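Local coordinates for m3DLH protein (Halieaceae bacterium, PDB 7JKA) that probably hydrolyses ester or lactone bonds, and possibly phosphotriesters, as a dienelactone hydrolase family member, at residues 152-157 / 214-219. Numbering follows the deposited sequence.
Sequences VTFHAG and SFTDPA
With CG set between its backbone N and carbonyl carbon (chi1 46°), H155 turns its imidazole to meet T216, whose OG1 holds the equivalent place on its own residue (chi1 63°). H155 directly follows strand 150-154 of the alpha/beta-hydrolase sheet, and 214-217 forms a type I turn in the loop before helix 232-250. At the imidazole edge, H155 NE2 and T216 OG1 share a nearly straight hydrogen bond of 2.8 Å; T216 OG1 is also hydrogen-bonded to H57 NE2, so the hydroxyl links two histidines. One face of the H155 ring is covered by the turn backbone, with S214 CA 3.5 Å from the ring centroid in a CH-pi contact and F215 N nearer the rim. The H155 edge in turn meets the F215 face, CD2 lying 3.5 Å above the centre of that ring, a T-shaped pair with planes at 78°. An alanine in place of H155 would probably deprive T216 OG1 of one partner and open a gap between the F215 ring and S214 CA. H155 also touches C132 of a probable nucleophile elbow, consistent with a position beside the active site, while S214 OG is hydrogen-bonded to E50 OE2. Next to the imidazole, F154 CB packs 4.1 Å from T216 CG2.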
loop_
_atom_site.group_PDB
_atom_site.type_symbol
_atom_site.label_atom_id
_atom_site.label_comp_id
_atom_site.label_asym_id
_atom_site.label_seq_id
_atom_site.Cartn_x
_atom_site.Cartn_y
_atom_site.Cartn_z
ATOM N N VAL A 152 0.118 6.360 0.474
ATOM C CA VAL A 152 -0.804 6.554 -0.647
ATOM C C VAL A 152 -1.578 5.275 -0.848
ATOM O O VAL A 152 -0.979 4.195 -0.937
ATOM C CB VAL A 152 -0.075 6.938 -1.948
ATOM C CG1 VAL A 152 -1.128 7.259 -3.039
ATOM C CG2 VAL A 152 0.836 8.142 -1.718
ATOM N N THR A 153 -2.903 5.376 -0.909
ATOM C CA THR A 153 -3.739 4.209 -1.154
ATOM C C THR A 153 -4.430 4.313 -2.504
ATOM O O THR A 153 -4.768 5.404 -2.974
ATOM C CB THR A 153 -4.792 4.009 -0.054
ATOM O OG1 THR A 153 -5.793 5.050 -0.104
ATOM C CG2 THR A 153 -4.132 4.060 1.297
ATOM N N PHE A 154 -4.636 3.162 -3.136
ATOM C CA PHE A 154 -5.323 3.098 -4.421
ATOM C C PHE A 154 -6.496 2.146 -4.281
ATOM O O PHE A 154 -6.303 0.969 -3.943
ATOM C CB PHE A 154 -4.390 2.618 -5.539
ATOM C CG PHE A 154 -3.179 3.490 -5.754
ATOM C CD1 PHE A 154 -1.982 3.237 -5.080
ATOM C CD2 PHE A 154 -3.220 4.521 -6.677
ATOM C CE1 PHE A 154 -0.866 4.022 -5.281
ATOM C CE2 PHE A 154 -2.106 5.333 -6.895
ATOM C CZ PHE A 154 -0.912 5.069 -6.189
ATOM N N HIS A 155 -7.698 2.650 -4.542
ATOM C CA HIS A 155 -8.953 1.883 -4.444
ATOM C C HIS A 155 -8.967 0.957 -3.227
ATOM O O HIS A 155 -9.228 -0.245 -3.332
ATOM C CB HIS A 155 -9.275 1.118 -5.742
ATOM C CG HIS A 155 -8.120 0.368 -6.354
ATOM N ND1 HIS A 155 -7.774 -0.916 -5.983
ATOM C CD2 HIS A 155 -7.264 0.710 -7.349
ATOM C CE1 HIS A 155 -6.735 -1.316 -6.697
ATOM N NE2 HIS A 155 -6.397 -0.347 -7.527
ATOM N N ALA A 156 -8.716 1.546 -2.057
ATOM C CA ALA A 156 -8.611 0.807 -0.797
ATOM C C ALA A 156 -9.899 0.841 0.005
ATOM O O ALA A 156 -10.512 1.892 0.179
ATOM C CB ALA A 156 -7.485 1.384 0.068
ATOM N N GLY A 157 -10.264 -0.318 0.555
ATOM C CA GLY A 157 -11.257 -0.325 1.614
ATOM C C GLY A 157 -10.747 0.432 2.822
ATOM O O GLY A 157 -9.537 0.534 3.062
ATOM N N SER A 214 -10.378 -1.568 -8.090
ATOM C CA SER A 214 -9.300 -2.207 -8.845
ATOM C C SER A 214 -8.946 -1.432 -10.113
ATOM O O SER A 214 -8.524 -2.025 -11.112
ATOM C CB SER A 214 -9.650 -3.657 -9.175
ATOM O OG SER A 214 -9.818 -4.366 -7.960
ATOM N N PHE A 215 -9.081 -0.106 -10.067
ATOM C CA PHE A 215 -8.898 0.667 -11.289
ATOM C C PHE A 215 -7.453 0.677 -11.780
ATOM O O PHE A 215 -7.222 1.053 -12.930
ATOM C CB PHE A 215 -9.419 2.103 -11.105
ATOM C CG PHE A 215 -8.744 2.882 -10.020
ATOM C CD1 PHE A 215 -7.438 3.375 -10.184
ATOM C CD2 PHE A 215 -9.446 3.226 -8.883
ATOM C CE1 PHE A 215 -6.865 4.162 -9.172
ATOM C CE2 PHE A 215 -8.881 3.987 -7.865
ATOM C CZ PHE A 215 -7.582 4.462 -7.999
ATOM N N THR A 216 -6.483 0.241 -10.969
ATOM C CA THR A 216 -5.098 0.190 -11.430
ATOM C C THR A 216 -4.729 -1.126 -12.103
ATOM O O THR A 216 -3.603 -1.250 -12.603
ATOM C CB THR A 216 -4.124 0.399 -10.267
ATOM O OG1 THR A 216 -4.287 -0.685 -9.333
ATOM C CG2 THR A 216 -4.356 1.718 -9.562
ATOM N N ASP A 217 -5.627 -2.106 -12.154
ATOM C CA ASP A 217 -5.246 -3.432 -12.627
ATOM C C ASP A 217 -5.868 -3.714 -13.984
ATOM O O ASP A 217 -7.094 -3.896 -14.069
ATOM C CB ASP A 217 -5.675 -4.504 -11.625
ATOM C CG ASP A 217 -5.120 -5.878 -11.968
ATOM O OD1 ASP A 217 -4.248 -5.971 -12.861
ATOM O OD2 ASP A 217 -5.564 -6.873 -11.352
ATOM N N PRO A 218 -5.067 -3.778 -15.066
ATOM C CA PRO A 218 -5.606 -4.168 -16.378
ATOM C C PRO A 218 -6.313 -5.514 -16.361
ATOM O O PRO A 218 -7.163 -5.786 -17.216
ATOM C CB PRO A 218 -4.356 -4.209 -17.269
ATOM C CG PRO A 218 -3.404 -3.266 -16.634
ATOM C CD PRO A 218 -3.645 -3.393 -15.141
ATOM N N ALA A 219 -5.976 -6.362 -15.388
ATOM C CA ALA A 219 -6.571 -7.684 -15.248
ATOM C C ALA A 219 -7.842 -7.676 -14.405
ATOM O O ALA A 219 -8.383 -8.749 -14.116
ATOM C CB ALA A 219 -5.554 -8.663 -14.648
#